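Local atomic coordinates of AtGH3.15 acyl acid amido synthetase (Arabidopsis thaliana, PDB entry 6E1Q), a protein that catalyses the ATP-dependent conjugation of the auxin precursor indole-3-butyric acid to glutamine and possibly cysteine, and also modifies the herbicide 2,4-DB. Residues S30-I35 with M354-F359; D193-M198 with I227-D232; P393-F398 with Y402-G407. All blocks are in the same frame, centred on the assembly; numbering follows the deposited sequence.

Contact 1. Residues S30-I35 with M354-F359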
loop_
_atom_site.group_PDB
_atom_site.type_symbol
_atom_site.label_atom_id
_atom_site.label_comp_id
_atom_site.label_asym_id
_atom_site.label_seq_id
_atom_site.Cartn_x
_atom_site.Cartn_y
_atom_site.Cartn_z
ATOM N N SER A 30 -6.824 10.469 -27.455
ATOM C CA SER A 30 -5.576 11.173 -27.744
ATOM C C SER A 30 -4.374 10.420 -27.184
ATOM O O SER A 30 -3.350 10.283 -27.864
ATOM C CB SER A 30 -5.624 12.579 -27.160
ATOM O OG SER A 30 -6.234 13.482 -28.058
ATOM N N VAL A 31 -4.482 9.945 -25.938
ATOM C CA VAL A 31 -3.404 9.181 -25.305
ATOM C C VAL A 31 -3.073 7.945 -26.133
ATOM O O VAL A 31 -1.907 7.679 -26.452
ATOM C CB VAL A 31 -3.794 8.796 -23.863
ATOM C CG1 VAL A 31 -2.823 7.756 -23.297
ATOM C CG2 VAL A 31 -3.871 10.027 -22.969
ATOM N N LEU A 32 -4.102 7.175 -26.495
ATOM C CA LEU A 32 -3.888 5.952 -27.264
ATOM C C LEU A 32 -3.189 6.246 -28.590
ATOM O O LEU A 32 -2.213 5.577 -28.962
ATOM C CB LEU A 32 -5.225 5.256 -27.516
ATOM C CG LEU A 32 -5.067 3.920 -28.240
ATOM C CD1 LEU A 32 -4.125 3.028 -27.447
ATOM C CD2 LEU A 32 -6.413 3.223 -28.519
ATOM N N GLU A 33 -3.678 7.247 -29.320
ATOM C CA GLU A 33 -3.037 7.592 -30.582
ATOM C C GLU A 33 -1.575 7.966 -30.373
ATOM O O GLU A 33 -0.712 7.586 -31.171
ATOM C CB GLU A 33 -3.783 8.736 -31.271
ATOM C CG GLU A 33 -3.092 9.197 -32.542
ATOM C CD GLU A 33 -3.882 10.245 -33.292
ATOM O OE1 GLU A 33 -5.015 9.946 -33.723
ATOM O OE2 GLU A 33 -3.369 11.373 -33.444
ATOM N N ALA A 34 -1.270 8.693 -29.298
ATOM C CA ALA A 34 0.113 9.101 -29.063
ATOM C C ALA A 34 0.996 7.897 -28.763
ATOM O O ALA A 34 2.101 7.779 -29.304
ATOM C CB ALA A 34 0.175 10.112 -27.917
ATOM N N ILE A 35 0.517 6.980 -27.921
ATOM C CA ILE A 35 1.319 5.811 -27.568
ATOM C C ILE A 35 1.577 4.948 -28.791
ATOM O O ILE A 35 2.716 4.538 -29.052
ATOM C CB ILE A 35 0.630 4.996 -26.462
ATOM C CG1 ILE A 35 0.717 5.742 -25.135
ATOM C CG2 ILE A 35 1.284 3.597 -26.353
ATOM C CD1 ILE A 35 -0.126 5.100 -24.025
ATOM N N MET A 354 -3.047 9.895 -17.811
ATOM C CA MET A 354 -1.933 9.127 -17.260
ATOM C C MET A 354 -1.683 7.818 -18.000
ATOM O O MET A 354 -0.693 7.140 -17.713
ATOM C CB MET A 354 -2.177 8.838 -15.777
ATOM C CG MET A 354 -2.431 10.102 -14.966
ATOM S SD MET A 354 -1.074 11.300 -15.143
ATOM C CE MET A 354 0.232 10.388 -14.314
ATOM N N GLY A 355 -2.536 7.467 -18.946
ATOM C CA GLY A 355 -2.433 6.212 -19.662
ATOM C C GLY A 355 -3.751 5.916 -20.331
ATOM O O GLY A 355 -4.733 6.625 -20.141
ATOM N N TYR A 356 -3.750 4.876 -21.158
ATOM C CA TYR A 356 -4.976 4.381 -21.778
ATOM C C TYR A 356 -5.483 3.209 -20.952
ATOM O O TYR A 356 -4.765 2.218 -20.770
ATOM C CB TYR A 356 -4.757 3.953 -23.232
ATOM C CG TYR A 356 -6.047 3.570 -23.943
ATOM C CD1 TYR A 356 -6.938 4.545 -24.377
ATOM C CD2 TYR A 356 -6.381 2.234 -24.159
ATOM C CE1 TYR A 356 -8.115 4.206 -25.017
ATOM C CE2 TYR A 356 -7.566 1.882 -24.798
ATOM C CZ TYR A 356 -8.428 2.877 -25.230
ATOM O OH TYR A 356 -9.608 2.557 -25.869
ATOM N N PHE A 357 -6.716 3.320 -20.467
ATOM C CA PHE A 357 -7.239 2.445 -19.424
ATOM C C PHE A 357 -8.413 1.644 -19.960
ATOM O O PHE A 357 -9.435 2.220 -20.350
ATOM C CB PHE A 357 -7.677 3.253 -18.203
ATOM C CG PHE A 357 -6.580 4.071 -17.585
ATOM C CD1 PHE A 357 -5.543 3.456 -16.906
ATOM C CD2 PHE A 357 -6.594 5.448 -17.663
ATOM C CE1 PHE A 357 -4.534 4.206 -16.334
ATOM C CE2 PHE A 357 -5.609 6.195 -17.086
ATOM C CZ PHE A 357 -4.564 5.571 -16.426
ATOM N N GLU A 358 -8.275 0.327 -19.970
ATOM C CA GLU A 358 -9.386 -0.573 -20.236
ATOM C C GLU A 358 -9.718 -1.355 -18.975
ATOM O O GLU A 358 -8.988 -1.324 -17.979
ATOM C CB GLU A 358 -9.063 -1.522 -21.392
ATOM C CG GLU A 358 -8.860 -0.805 -22.722
ATOM C CD GLU A 358 -8.316 -1.734 -23.786
ATOM O OE1 GLU A 358 -7.128 -2.116 -23.688
ATOM O OE2 GLU A 358 -9.076 -2.086 -24.713
ATOM N N PHE A 359 -10.839 -2.064 -19.013
ATOM C CA PHE A 359 -11.315 -2.730 -17.807
ATOM C C PHE A 359 -11.879 -4.087 -18.173
ATOM O O PHE A 359 -12.780 -4.196 -19.009
ATOM C CB PHE A 359 -12.339 -1.871 -17.068
ATOM C CG PHE A 359 -11.730 -0.620 -16.511
ATOM C CD1 PHE A 359 -11.624 0.518 -17.296
ATOM C CD2 PHE A 359 -11.158 -0.616 -15.245
ATOM C CE1 PHE A 359 -11.001 1.655 -16.809
ATOM C CE2 PHE A 359 -10.549 0.516 -14.750
ATOM C CZ PHE A 359 -10.474 1.655 -15.540
#
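Leu-32 of helix 24-38 lies over one face of the Tyr-356 ring at the start of strand 356-361. Its CD2 makes a CH-pi contact, 4.0 Å from the ring centroid of Tyr-356 and 16° off the ring normal, while Leu-32 CB reaches Tyr-356 CD1 at 3.6 Å and Leu-32 CD1 meets Tyr-356 CG at 4.0 Å. Three carbons of one leucine thus spread across the same face. Tyr-356 has CG trans to its backbone N (chi1 -174°), which swings the ring to the helix side, where Leu-32 covers one face. At the preceding residue, Val-31, the packing is largely against backbone: Val-31 CG1 sits 3.6 Å from Gly-355 C and 4.3 Å from Tyr-356 CB. Polar ties come from beside the pair. Gln-28, a turn earlier on the same helix, bonds through its side-chain amide to Gly-355 O and Phe-357 N, fastening the strand's start to the helix. The contact joins the N-terminal and central GH3 family regions by a buried apolar patch. Helix 55-61 adds Lys-55 and Phe-58 against Leu-32, and strand 390-396 flanks the strand, with Thr-396 touching Tyr-356.

Contact 2. Residues D193-M198 with I227-D232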
loop_
_atom_site.group_PDB
_atom_site.type_symbol
_atom_site.label_atom_id
_atom_site.label_comp_id
_atom_site.label_asym_id
_atom_site.label_seq_id
_atom_site.Cartn_x
_atom_site.Cartn_y
_atom_site.Cartn_z
ATOM N N ASP A 193 21.010 -0.948 8.218
ATOM C CA ASP A 193 20.572 -0.998 9.611
ATOM C C ASP A 193 19.261 -0.228 9.754
ATOM O O ASP A 193 19.255 1.003 9.843
ATOM C CB ASP A 193 21.650 -0.429 10.523
ATOM C CG ASP A 193 21.471 -0.851 11.958
ATOM O OD1 ASP A 193 20.323 -1.176 12.327
ATOM O OD2 ASP A 193 22.464 -0.833 12.721
ATOM N N THR A 194 18.137 -0.951 9.784
ATOM C CA THR A 194 16.850 -0.283 9.927
ATOM C C THR A 194 16.696 0.339 11.308
ATOM O O THR A 194 15.914 1.278 11.475
ATOM C CB THR A 194 15.690 -1.255 9.663
ATOM O OG1 THR A 194 15.618 -2.200 10.735
ATOM C CG2 THR A 194 15.905 -2.012 8.372
ATOM N N THR A 195 17.415 -0.171 12.311
ATOM C CA THR A 195 17.339 0.451 13.625
ATOM C C THR A 195 17.918 1.860 13.596
ATOM O O THR A 195 17.334 2.785 14.171
ATOM C CB THR A 195 18.036 -0.421 14.666
ATOM O OG1 THR A 195 17.347 -1.669 14.753
ATOM C CG2 THR A 195 18.028 0.239 16.051
ATOM N N GLN A 196 19.056 2.050 12.917
ATOM C CA GLN A 196 19.629 3.389 12.807
ATOM C C GLN A 196 18.756 4.296 11.958
ATOM O O GLN A 196 18.565 5.478 12.283
ATOM C CB GLN A 196 21.032 3.332 12.208
ATOM C CG GLN A 196 22.025 2.573 13.051
ATOM C CD GLN A 196 23.430 2.716 12.524
ATOM O OE1 GLN A 196 23.933 3.830 12.334
ATOM N NE2 GLN A 196 24.072 1.586 12.273
ATOM N N SER A 197 18.222 3.763 10.858
ATOM C CA SER A 197 17.451 4.609 9.958
ATOM C C SER A 197 16.142 5.055 10.612
ATOM O O SER A 197 15.787 6.241 10.553
ATOM C CB SER A 197 17.190 3.874 8.640
ATOM O OG SER A 197 16.405 2.716 8.872
ATOM N N MET A 198 15.411 4.129 11.245
ATOM C CA MET A 198 14.184 4.531 11.939
ATOM C C MET A 198 14.491 5.523 13.066
ATOM O O MET A 198 13.731 6.476 13.302
ATOM C CB MET A 198 13.467 3.298 12.493
ATOM C CG MET A 198 12.258 3.637 13.369
ATOM S SD MET A 198 10.892 4.318 12.374
ATOM C CE MET A 198 10.182 2.783 11.741
ATOM N N ILE A 227 5.312 3.568 15.580
ATOM C CA ILE A 227 4.862 3.764 16.954
ATOM C C ILE A 227 5.534 2.761 17.886
ATOM O O ILE A 227 5.932 3.099 19.010
ATOM C CB ILE A 227 3.328 3.658 17.004
ATOM C CG1 ILE A 227 2.709 4.838 16.263
ATOM C CG2 ILE A 227 2.834 3.551 18.455
ATOM C CD1 ILE A 227 1.217 4.822 16.219
ATOM N N LYS A 228 5.674 1.513 17.434
ATOM C CA LYS A 228 6.375 0.522 18.235
ATOM C C LYS A 228 7.806 0.967 18.533
ATOM O O LYS A 228 8.273 0.846 19.671
ATOM C CB LYS A 228 6.364 -0.830 17.525
ATOM C CG LYS A 228 6.744 -2.008 18.432
ATOM C CD LYS A 228 8.134 -2.574 18.113
ATOM C CE LYS A 228 8.384 -3.915 18.817
ATOM N NZ LYS A 228 8.946 -3.781 20.198
ATOM N N PHE A 229 8.515 1.490 17.528
ATOM C CA PHE A 229 9.860 2.004 17.773
ATOM C C PHE A 229 9.839 3.147 18.792
ATOM O O PHE A 229 10.682 3.205 19.695
ATOM C CB PHE A 229 10.490 2.452 16.453
ATOM C CG PHE A 229 11.977 2.609 16.518
ATOM C CD1 PHE A 229 12.541 3.809 16.929
ATOM C CD2 PHE A 229 12.815 1.557 16.180
ATOM C CE1 PHE A 229 13.908 3.969 16.994
ATOM C CE2 PHE A 229 14.201 1.702 16.246
ATOM C CZ PHE A 229 14.745 2.913 16.648
ATOM N N LEU A 230 8.874 4.059 18.672
ATOM C CA LEU A 230 8.781 5.160 19.628
ATOM C C LEU A 230 8.563 4.652 21.046
ATOM O O LEU A 230 9.178 5.159 21.997
ATOM C CB LEU A 230 7.641 6.097 19.244
ATOM C CG LEU A 230 7.933 7.215 18.264
ATOM C CD1 LEU A 230 6.609 7.860 17.853
ATOM C CD2 LEU A 230 8.907 8.229 18.865
ATOM N N GLU A 231 7.668 3.667 21.212
ATOM C CA GLU A 231 7.411 3.108 22.534
ATOM C C GLU A 231 8.699 2.614 23.179
ATOM O O GLU A 231 8.887 2.761 24.391
ATOM C CB GLU A 231 6.394 1.957 22.450
ATOM C CG GLU A 231 4.953 2.394 22.233
ATOM C CD GLU A 231 4.016 1.220 21.898
ATOM O OE1 GLU A 231 4.502 0.162 21.448
ATOM O OE2 GLU A 231 2.791 1.362 22.068
ATOM N N ASP A 232 9.596 2.026 22.388
ATOM C CA ASP A 232 10.803 1.432 22.949
ATOM C C ASP A 232 11.911 2.447 23.180
ATOM O O ASP A 232 12.758 2.228 24.053
ATOM C CB ASP A 232 11.334 0.341 22.027
ATOM C CG ASP A 232 10.486 -0.919 22.068
ATOM O OD1 ASP A 232 9.707 -1.093 23.032
ATOM O OD2 ASP A 232 10.598 -1.718 21.115
#
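Met-198 CG comes unusually close to the Phe-229 ring, 3.3 Å from Phe-229 CG and 3.5 Å from the ring centroid, standing over the face at 19° from the normal. The methylene, rather than the sulfur, makes this CH-pi contact; Met-198 SD stays 5.1 Å from the Phe-229 centroid in an oblique Met-aromatic contact. Met-198 CG is anti to the backbone N (chi1 173°), which carries it over the ring; the chain then bends at chi2 and chi3, and the two side chains run past each other in opposite directions. The far end of the ring reaches Thr-195, one turn earlier on helix 194-207: Phe-229 CZ is 3.6 Å from Thr-195 O, and Thr-195 CG2 lies 4.1 Å from Phe-229 CE2. Within residues 227-232 Phe-229 alone touches 193-198; beyond them it also meets Tyr-199 and Leu-202, and Leu-230 packs on Leu-202. Helix 194-207 begins at the N-cap Asp-193, whose OD1 accepts a weak bond from Thr-195 N, while OD2 takes a straight one from Gln-196 NE2; Gln-196 OE1 accepts from Asp-252 N. Between the segments the attraction is dispersion, CH-pi and sulfur-aromatic, so they probably hold together by close fit.

Contact 3. Residues P393-F398 with Y402-G407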
loop_
_atom_site.group_PDB
_atom_site.type_symbol
_atom_site.label_atom_id
_atom_site.label_comp_id
_atom_site.label_asym_id
_atom_site.label_seq_id
_atom_site.Cartn_x
_atom_site.Cartn_y
_atom_site.Cartn_z
ATOM N N PRO A 393 -8.264 -3.408 -13.945
ATOM C CA PRO A 393 -7.738 -2.459 -14.936
ATOM C C PRO A 393 -6.739 -3.124 -15.873
ATOM O O PRO A 393 -5.987 -4.022 -15.487
ATOM C CB PRO A 393 -7.065 -1.375 -14.084
ATOM C CG PRO A 393 -7.638 -1.561 -12.699
ATOM C CD PRO A 393 -7.853 -3.055 -12.579
ATOM N N VAL A 394 -6.766 -2.675 -17.123
ATOM C CA VAL A 394 -5.914 -3.150 -18.200
ATOM C C VAL A 394 -5.293 -1.894 -18.800
ATOM O O VAL A 394 -5.993 -1.104 -19.455
ATOM C CB VAL A 394 -6.719 -3.945 -19.245
ATOM C CG1 VAL A 394 -5.850 -4.357 -20.402
ATOM C CG2 VAL A 394 -7.363 -5.178 -18.597
ATOM N N VAL A 395 -4.004 -1.671 -18.539
ATOM C CA VAL A 395 -3.389 -0.372 -18.780
ATOM C C VAL A 395 -2.426 -0.453 -19.951
ATOM O O VAL A 395 -1.709 -1.443 -20.140
ATOM C CB VAL A 395 -2.683 0.184 -17.524
ATOM C CG1 VAL A 395 -3.658 0.239 -16.343
ATOM C CG2 VAL A 395 -1.410 -0.644 -17.179
ATOM N N THR A 396 -2.354 0.611 -20.710
ATOM C CA THR A 396 -1.452 0.772 -21.803
ATOM C C THR A 396 -0.764 2.069 -21.466
ATOM O O THR A 396 -1.386 3.073 -21.303
ATOM C CB THR A 396 -2.169 0.858 -23.115
ATOM O OG1 THR A 396 -2.644 -0.419 -23.433
ATOM C CG2 THR A 396 -1.261 1.253 -24.156
ATOM N N THR A 397 0.542 2.020 -21.387
ATOM C CA THR A 397 1.351 3.109 -20.907
ATOM C C THR A 397 2.421 3.673 -21.785
ATOM O O THR A 397 2.633 3.237 -22.843
ATOM C CB THR A 397 2.060 2.698 -19.597
ATOM O OG1 THR A 397 3.180 1.908 -19.890
ATOM C CG2 THR A 397 1.201 1.881 -18.755
ATOM N N PHE A 398 3.066 4.679 -21.252
ATOM C CA PHE A 398 4.152 5.365 -21.875
ATOM C C PHE A 398 5.517 4.790 -21.535
ATOM O O PHE A 398 6.480 5.316 -21.953
ATOM C CB PHE A 398 4.145 6.827 -21.501
ATOM C CG PHE A 398 3.046 7.633 -22.125
ATOM C CD1 PHE A 398 3.132 8.049 -23.410
ATOM C CD2 PHE A 398 1.947 7.982 -21.410
ATOM C CE1 PHE A 398 2.159 8.792 -23.973
ATOM C CE2 PHE A 398 0.948 8.721 -21.985
ATOM C CZ PHE A 398 1.057 9.116 -23.266
ATOM N N TYR A 402 1.449 -2.585 -22.714
ATOM C CA TYR A 402 0.334 -2.493 -23.645
ATOM C C TYR A 402 -0.726 -3.489 -23.208
ATOM O O TYR A 402 -0.458 -4.693 -23.160
ATOM C CB TYR A 402 0.810 -2.769 -25.073
ATOM C CG TYR A 402 1.948 -1.861 -25.462
ATOM C CD1 TYR A 402 1.697 -0.589 -25.965
ATOM C CD2 TYR A 402 3.273 -2.258 -25.294
ATOM C CE1 TYR A 402 2.731 0.254 -26.315
ATOM C CE2 TYR A 402 4.324 -1.421 -25.647
ATOM C CZ TYR A 402 4.038 -0.164 -26.154
ATOM O OH TYR A 402 5.045 0.697 -26.501
ATOM N N ARG A 403 -1.909 -2.980 -22.858
ATOM C CA ARG A 403 -3.047 -3.799 -22.425
ATOM C C ARG A 403 -2.626 -4.799 -21.356
ATOM O O ARG A 403 -2.784 -6.015 -21.491
ATOM C CB ARG A 403 -3.704 -4.520 -23.602
ATOM C CG ARG A 403 -3.910 -3.622 -24.802
ATOM C CD ARG A 403 -4.815 -4.267 -25.822
ATOM N NE ARG A 403 -6.219 -4.161 -25.441
ATOM C CZ ARG A 403 -7.193 -4.886 -25.982
ATOM N NH1 ARG A 403 -6.912 -5.782 -26.923
ATOM N NH2 ARG A 403 -8.442 -4.715 -25.581
ATOM N N TYR A 404 -2.094 -4.248 -20.275
ATOM C CA TYR A 404 -1.412 -5.020 -19.258
ATOM C C TYR A 404 -2.312 -5.118 -18.034
ATOM O O TYR A 404 -2.850 -4.110 -17.562
ATOM C CB TYR A 404 -0.070 -4.359 -18.929
ATOM C CG TYR A 404 0.653 -4.871 -17.703
ATOM C CD1 TYR A 404 0.322 -4.400 -16.427
ATOM C CD2 TYR A 404 1.708 -5.782 -17.819
ATOM C CE1 TYR A 404 1.007 -4.841 -15.294
ATOM C CE2 TYR A 404 2.391 -6.237 -16.686
ATOM C CZ TYR A 404 2.041 -5.760 -15.432
ATOM O OH TYR A 404 2.714 -6.186 -14.300
ATOM N N ARG A 405 -2.474 -6.327 -17.534
ATOM C CA ARG A 405 -3.374 -6.578 -16.425
ATOM C C ARG A 405 -2.682 -6.232 -15.117
ATOM O O ARG A 405 -1.612 -6.762 -14.806
ATOM C CB ARG A 405 -3.833 -8.031 -16.443
ATOM C CG ARG A 405 -4.884 -8.286 -17.514
ATOM C CD ARG A 405 -5.122 -9.776 -17.683
ATOM N NE ARG A 405 -5.766 -10.330 -16.501
ATOM C CZ ARG A 405 -5.933 -11.629 -16.291
ATOM N NH1 ARG A 405 -5.505 -12.504 -17.194
ATOM N NH2 ARG A 405 -6.531 -12.049 -15.182
ATOM N N VAL A 406 -3.315 -5.348 -14.353
ATOM C CA VAL A 406 -2.714 -4.775 -13.163
ATOM C C VAL A 406 -2.890 -5.677 -11.949
ATOM O O VAL A 406 -2.088 -5.609 -11.010
ATOM C CB VAL A 406 -3.321 -3.368 -13.002
ATOM C CG1 VAL A 406 -3.353 -2.929 -11.574
ATOM C CG2 VAL A 406 -2.541 -2.383 -13.864
ATOM N N GLY A 407 -3.887 -6.558 -11.958
ATOM C CA GLY A 407 -4.054 -7.513 -10.879
ATOM C C GLY A 407 -4.861 -7.017 -9.699
ATOM O O GLY A 407 -4.933 -7.721 -8.686
HETATM O O HOH W 1 5.285 2.939 -24.189
#
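Val-394 and Arg-405 form an antiparallel non-hydrogen-bonded pair and Val-395 and Tyr-404 the hydrogen-bonded pair beside it, where Val-395 N gives to Tyr-404 O at 2.9 Å and Tyr-404 N to Val-395 O at 2.8 Å; Val-406 N adds a bond to Pro-393 O. Arg-403 and Tyr-404 together oppose Val-395, a G1 beta bulge, with Arg-403 in a left-handed backbone conformation. There the Thr-396 side chain steps in: its OG1, trans to the carbonyl carbon (chi1 -73°), accepts the N-H of Arg-403, N to OG1 2.7 Å, at 158°, while Thr-396 CG2 meets Tyr-402 CD1 at 3.9 Å, the two side chains at about a right angle. Val-394 CG1 presses on the bulge backbone, 3.4 Å from Arg-403 C, and Val-394 CG2 touches Arg-405 CG. On the side of Val-395 and Tyr-404, Val-395 CG1 meets Val-406 CG2 at 3.8 Å. Water 1 joins Thr-397 O to Tyr-402 OH, which also bonds to Ile-86 O. The far ends have other partners: Tyr-404 OH bonds to the ATP-binding Glu-330, Arg-405 pairs with Glu-392, and Arg-403 pairs with Glu-358 and bonds to Val-62 O. This hairpin lies in the central GH3 region, strand 356-361 along strand 390-396, with helix 55-61 setting Phe-58 against Thr-396 and Arg-403, and helix 24-38 bringing Ile-35 to Phe-398 and Tyr-402.

Contacts 1 and 3 are neighbours, their centres about 10 Å apart, because strands 356-361 and 390-396 lie side by side in one sheet; Glu-358 O probably bonds to Val-394 N between them, and Ile-35 packs on Thr-397. Contact 2 stands apart, its centre about 43 Å from that of contact 1 and 38 Å from that of contact 3, across the chain's centre. Along the chain, contact 2 falls between the two halves of contact 1, and contact 3 follows both. Contact 1 brings helix 24-38 of the N-terminal family region onto the central one, whereas contact 2 joins two helices within the N-terminal region.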